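Local coordinates for protein-L-isoaspartate(D-aspartate) O-methyltransferase (Sulfolobus tokodaii, PDB 1VBF) that probably repairs age-damaged proteins by transferring a methyl group from S-adenosyl-L-methionine to L-isoaspartyl residues, at residues A44-I47 against I51-T54; F193-I196 against G201-D204. One frame throughout, in Å; residues are numbered along the deposited sequence.

Contact 1 of 2, residues A44-I47 against I51-T54; sequences ALPI and INTT
The carbonyl oxygen of Leu-45 takes two hydrogen bonds from Thr-53, one of them weak. Thr-53 N donates to Leu-45 O at 2.8 Å, and the hydroxyl Thr-53 OG1 adds the weak, longer bond to the same oxygen. The CA-H of Asn-52 approaches Leu-45 O as well, a lesser CH...O contact. In return Leu-45 N donates to Thr-53 O over 3.2 Å, so that Leu-45 and Thr-53 form an antiparallel hydrogen-bonded pair. Pro-46, which has no N-H to give, sits at the non-hydrogen-bonded position opposite Asn-52, and the ladder resumes where Ile-47 N reaches Ile-51 O at 3.1 Å. The side chains of Leu-45 and Thr-53 rise on one face. With OG1 anti to its own carbonyl carbon (chi1 -38°), Thr-53 sets its hydroxyl beside Ile-47, whose CG1 and CD1 come against Thr-53 OG1, the two side chains crossing obliquely. On the face of Pro-46 and Asn-52, Asn-52 OD1 lies beside Pro-46 CA, and a water bridges Ala-44 O and, weakly, Asn-52 OD1. Pro-46 also packs on Pro-46 of a second subunit. The chemistry is that of a short two-stranded hairpin in which a proline fits, its missing N-H falling where the register needs no donor across the pair.

Contact 2 of 2, residues F193-I196 against G201-D204; sequences FGRI and GFYD
The backbones of 193-196 and 201-204, neither of them a regular strand or helix, come nearest at Ile-196 and Gly-201, 5.6 Å between CA atoms, and a water joins them by donating to Ile-196 O and accepting from Phe-202 N. One residue before Ile-196, Arg-195 lies across Phe-202. Its chain, extended from CG to NE, carries CD over the ring as a CH-pi contact, and the guanidinium follows flat on the same face, the planes 9° apart and Arg-195 CZ 3.8 Å from the centroid of the Phe-202 ring. This stacked cation-pi pair is displaced toward the CD2 side, with Arg-195 CZ 3.3 Å from Phe-202 CD2. At the guanidinium edge, Arg-195 NH1 donates to Asp-204 O at 2.8 Å, a bond that helps fix the rotation of the flat group. Were Arg-195 replaced by an alanine, one face of Phe-202 would probably lose its stacking partner and Asp-204 O this donor. The carboxylate of Asp-204 is engaged elsewhere, its OD2 accepting from Val-167 N of a third subunit, while Tyr-206 makes a further cation-pi contact with Arg-195. The whole is a stacked cation-pi pair with an arginine-to-carbonyl hydrogen bond, which draws together two parts of the irregular connection between strand 184-191 and helix 209-223.

In the fold
Along the chain the two contacts are in series, neither nested nor crossed. After the N-terminal helices 4-10 and 14-22, contact 1 closes the tight turn of the hairpin 45-48/51-53, just ahead of helix 56-65. The seven-stranded mixed sheet, a Rossmann-like methyltransferase sheet with the strand order 3-2-1-4-5-6-7 of the isoaspartyl methyltransferases, follows and ends with strand 184-191, after which contact 2 closes a short loop on the way to helix 209-223. Although their centres lie about 16 Å apart, they meet where Thr-54 packs on Phe-193, which also rests on helix 56-65. The hairpin is thereby tied to the segment leaving the sheet, and each contact reaches a different neighbouring subunit.

Contact 1 of 2, residues A44-I47 against I51-T54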
ATOM      1  N   ALA B  44       0.176   8.045 -25.559  1.00 40.98           N
ATOM      2  CA  ALA B  44      -0.270   6.869 -26.292  1.00 39.71           C
ATOM      3  C   ALA B  44      -1.702   7.182 -26.647  1.00 38.79           C
ATOM      4  O   ALA B  44      -2.436   7.697 -25.816  1.00 38.96           O
ATOM      5  CB  ALA B  44      -0.208   5.636 -25.419  1.00 37.73           C
ATOM      6  N   LEU B  45      -2.096   6.862 -27.876  1.00 39.06           N
ATOM      7  CA  LEU B  45      -3.441   7.161 -28.349  1.00 39.64           C
ATOM      8  C   LEU B  45      -4.401   5.959 -28.309  1.00 39.89           C
ATOM      9  O   LEU B  45      -4.032   4.820 -28.639  1.00 41.75           O
ATOM     10  CB  LEU B  45      -3.354   7.773 -29.763  1.00 38.05           C
ATOM     11  CG  LEU B  45      -2.185   8.773 -29.916  1.00 38.97           C
ATOM     12  CD1 LEU B  45      -2.083   9.321 -31.343  1.00 37.54           C
ATOM     13  CD2 LEU B  45      -2.354   9.901 -28.912  1.00 38.39           C
ATOM     14  N   PRO B  46      -5.646   6.204 -27.889  1.00 37.99           N
ATOM     15  CA  PRO B  46      -6.710   5.208 -27.773  1.00 37.73           C
ATOM     16  C   PRO B  46      -7.238   4.799 -29.128  1.00 37.86           C
ATOM     17  O   PRO B  46      -7.665   5.648 -29.905  1.00 38.84           O
ATOM     18  CB  PRO B  46      -7.788   5.941 -26.978  1.00 38.03           C
ATOM     19  CG  PRO B  46      -7.069   7.077 -26.343  1.00 38.47           C
ATOM     20  CD  PRO B  46      -6.107   7.502 -27.390  1.00 37.36           C
ATOM     21  N   ILE B  47      -7.224   3.501 -29.405  1.00 37.79           N
ATOM     22  CA  ILE B  47      -7.722   2.986 -30.674  1.00 36.95           C
ATOM     23  C   ILE B  47      -8.851   1.988 -30.439  1.00 37.80           C
ATOM     24  O   ILE B  47      -9.888   2.034 -31.091  1.00 37.78           O
ATOM     25  CB  ILE B  47      -6.615   2.296 -31.443  1.00 36.47           C
ATOM     26  CG1 ILE B  47      -5.453   3.270 -31.645  1.00 35.01           C
ATOM     27  CG2 ILE B  47      -7.163   1.786 -32.767  1.00 37.72           C
ATOM     28  CD1 ILE B  47      -5.845   4.500 -32.410  1.00 33.42           C
ATOM     29  N   ILE B  51      -6.575  -1.040 -25.908  1.00 38.70           N
ATOM     30  CA  ILE B  51      -5.457  -0.954 -26.856  1.00 37.78           C
ATOM     31  C   ILE B  51      -5.065   0.439 -27.347  1.00 37.49           C
ATOM     32  O   ILE B  51      -5.888   1.178 -27.879  1.00 36.42           O
ATOM     33  CB  ILE B  51      -5.749  -1.812 -28.076  1.00 38.06           C
ATOM     34  CG1 ILE B  51      -6.220  -3.188 -27.628  1.00 38.66           C
ATOM     35  CG2 ILE B  51      -4.513  -1.943 -28.911  1.00 36.99           C
ATOM     36  CD1 ILE B  51      -6.717  -4.036 -28.748  1.00 42.87           C
ATOM     37  N   ASN B  52      -3.785   0.771 -27.192  1.00 37.86           N
ATOM     38  CA  ASN B  52      -3.255   2.070 -27.598  1.00 38.43           C
ATOM     39  C   ASN B  52      -2.151   1.986 -28.633  1.00 39.27           C
ATOM     40  O   ASN B  52      -1.605   0.916 -28.920  1.00 41.04           O
ATOM     41  CB  ASN B  52      -2.673   2.813 -26.401  1.00 38.53           C
ATOM     42  CG  ASN B  52      -3.691   3.074 -25.312  1.00 39.82           C
ATOM     43  OD1 ASN B  52      -4.797   3.555 -25.567  1.00 40.34           O
ATOM     44  ND2 ASN B  52      -3.311   2.770 -24.078  1.00 41.83           N
ATOM     45  N   THR B  53      -1.809   3.142 -29.178  1.00 38.40           N
ATOM     46  CA  THR B  53      -0.737   3.230 -30.150  1.00 38.52           C
ATOM     47  C   THR B  53       0.416   3.799 -29.367  1.00 36.94           C
ATOM     48  O   THR B  53       0.248   4.820 -28.715  1.00 36.72           O
ATOM     49  CB  THR B  53      -1.032   4.250 -31.251  1.00 40.11           C
ATOM     50  OG1 THR B  53      -2.416   4.191 -31.601  1.00 44.10           O
ATOM     51  CG2 THR B  53      -0.191   3.952 -32.471  1.00 39.71           C
ATOM     52  N   THR B  54       1.577   3.162 -29.427  1.00 35.96           N
ATOM     53  CA  THR B  54       2.734   3.686 -28.714  1.00 35.22           C
ATOM     54  C   THR B  54       2.924   5.180 -29.026  1.00 36.44           C
ATOM     55  O   THR B  54       2.585   5.664 -30.124  1.00 38.58           O
ATOM     56  CB  THR B  54       4.021   2.970 -29.115  1.00 33.83           C
ATOM     57  OG1 THR B  54       3.940   1.585 -28.777  1.00 34.82           O
ATOM     58  CG2 THR B  54       5.176   3.558 -28.393  1.00 33.79           C
TER
HETATM   59  O   HOH W   1      -4.773   6.734 -24.349  1.00 58.97           O

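Contact 2 of 2, residues F193-I196 against G201-D204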
ATOM      1  N   PHE B 193       3.869  -0.225 -21.487  1.00 40.49           N
ATOM      2  CA  PHE B 193       3.103  -0.810 -22.570  1.00 38.54           C
ATOM      3  C   PHE B 193       2.010  -1.697 -22.025  1.00 36.68           C
ATOM      4  O   PHE B 193       2.059  -2.093 -20.868  1.00 37.52           O
ATOM      5  CB  PHE B 193       3.995  -1.657 -23.476  1.00 39.00           C
ATOM      6  CG  PHE B 193       4.888  -0.862 -24.369  1.00 40.75           C
ATOM      7  CD1 PHE B 193       5.994  -0.203 -23.858  1.00 40.93           C
ATOM      8  CD2 PHE B 193       4.633  -0.779 -25.737  1.00 42.11           C
ATOM      9  CE1 PHE B 193       6.842   0.523 -24.690  1.00 41.90           C
ATOM     10  CE2 PHE B 193       5.482  -0.044 -26.583  1.00 41.89           C
ATOM     11  CZ  PHE B 193       6.583   0.604 -26.054  1.00 41.39           C
ATOM     12  N   GLY B 194       1.027  -1.995 -22.874  1.00 34.75           N
ATOM     13  CA  GLY B 194      -0.065  -2.879 -22.517  1.00 31.40           C
ATOM     14  C   GLY B 194       0.499  -4.283 -22.634  1.00 31.50           C
ATOM     15  O   GLY B 194       1.549  -4.495 -23.252  1.00 31.60           O
ATOM     16  N   ARG B 195      -0.184  -5.249 -22.041  1.00 30.69           N
ATOM     17  CA  ARG B 195       0.287  -6.619 -22.053  1.00 28.45           C
ATOM     18  C   ARG B 195       0.038  -7.355 -23.350  1.00 28.07           C
ATOM     19  O   ARG B 195      -1.033  -7.234 -23.947  1.00 27.98           O
ATOM     20  CB  ARG B 195      -0.377  -7.384 -20.920  1.00 29.77           C
ATOM     21  CG  ARG B 195       0.135  -7.020 -19.557  1.00 30.71           C
ATOM     22  CD  ARG B 195      -0.522  -7.879 -18.531  1.00 31.85           C
ATOM     23  NE  ARG B 195       0.291  -7.955 -17.328  1.00 33.27           N
ATOM     24  CZ  ARG B 195       0.056  -8.801 -16.334  1.00 31.81           C
ATOM     25  NH1 ARG B 195      -0.970  -9.633 -16.407  1.00 29.94           N
ATOM     26  NH2 ARG B 195       0.858  -8.818 -15.278  1.00 31.37           N
ATOM     27  N   ILE B 196       1.030  -8.132 -23.775  1.00 26.25           N
ATOM     28  CA  ILE B 196       0.917  -8.931 -24.984  1.00 23.51           C
ATOM     29  C   ILE B 196       0.096 -10.162 -24.626  1.00 23.67           C
ATOM     30  O   ILE B 196       0.179 -10.667 -23.512  1.00 23.64           O
ATOM     31  CB  ILE B 196       2.279  -9.366 -25.460  1.00 22.13           C
ATOM     32  CG1 ILE B 196       2.200  -9.932 -26.879  1.00 22.70           C
ATOM     33  CG2 ILE B 196       2.820 -10.370 -24.516  1.00 21.70           C
ATOM     34  CD1 ILE B 196       3.563 -10.144 -27.536  1.00 19.39           C
ATOM     35  N   GLY B 201       2.175 -15.298 -23.320  1.00 31.61           N
ATOM     36  CA  GLY B 201       1.729 -14.045 -22.746  1.00 31.93           C
ATOM     37  C   GLY B 201       1.548 -14.175 -21.239  1.00 33.13           C
ATOM     38  O   GLY B 201       2.250 -14.946 -20.606  1.00 34.16           O
ATOM     39  N   PHE B 202       0.607 -13.451 -20.643  1.00 32.14           N
ATOM     40  CA  PHE B 202       0.460 -13.545 -19.212  1.00 32.74           C
ATOM     41  C   PHE B 202      -0.585 -14.552 -18.798  1.00 34.13           C
ATOM     42  O   PHE B 202      -1.617 -14.683 -19.450  1.00 32.87           O
ATOM     43  CB  PHE B 202       0.153 -12.169 -18.616  1.00 34.26           C
ATOM     44  CG  PHE B 202       1.263 -11.177 -18.796  1.00 36.10           C
ATOM     45  CD1 PHE B 202       1.445 -10.532 -20.018  1.00 37.21           C
ATOM     46  CD2 PHE B 202       2.173 -10.941 -17.776  1.00 36.81           C
ATOM     47  CE1 PHE B 202       2.513  -9.679 -20.222  1.00 37.76           C
ATOM     48  CE2 PHE B 202       3.253 -10.089 -17.960  1.00 37.86           C
ATOM     49  CZ  PHE B 202       3.425  -9.455 -19.189  1.00 40.00           C
ATOM     50  N   TYR B 203      -0.295 -15.267 -17.711  1.00 35.00           N
ATOM     51  CA  TYR B 203      -1.200 -16.268 -17.165  1.00 36.33           C
ATOM     52  C   TYR B 203      -1.923 -15.831 -15.887  1.00 38.50           C
ATOM     53  O   TYR B 203      -2.803 -16.541 -15.406  1.00 38.37           O
ATOM     54  CB  TYR B 203      -0.462 -17.593 -16.934  1.00 35.32           C
ATOM     55  CG  TYR B 203      -0.299 -18.389 -18.209  1.00 35.04           C
ATOM     56  CD1 TYR B 203       0.812 -18.213 -19.036  1.00 35.89           C
ATOM     57  CD2 TYR B 203      -1.316 -19.232 -18.652  1.00 33.91           C
ATOM     58  CE1 TYR B 203       0.896 -18.857 -20.281  1.00 34.41           C
ATOM     59  CE2 TYR B 203      -1.244 -19.870 -19.892  1.00 34.25           C
ATOM     60  CZ  TYR B 203      -0.143 -19.676 -20.699  1.00 34.31           C
ATOM     61  OH  TYR B 203      -0.122 -20.269 -21.935  1.00 34.67           O
ATOM     62  N   ASP B 204      -1.557 -14.668 -15.348  1.00 41.27           N
ATOM     63  CA  ASP B 204      -2.210 -14.116 -14.158  1.00 43.39           C
ATOM     64  C   ASP B 204      -2.288 -12.588 -14.262  1.00 44.67           C
ATOM     65  O   ASP B 204      -1.607 -11.992 -15.087  1.00 44.40           O
ATOM     66  CB  ASP B 204      -1.494 -14.569 -12.869  1.00 44.45           C
ATOM     67  CG  ASP B 204      -0.001 -14.303 -12.878  1.00 46.51           C
ATOM     68  OD1 ASP B 204       0.592 -14.244 -13.973  1.00 49.11           O
ATOM     69  OD2 ASP B 204       0.594 -14.180 -11.783  1.00 47.70           O
TER
HETATM   70  O   HOH W   2      -1.464 -12.173 -21.926  1.00 43.35           O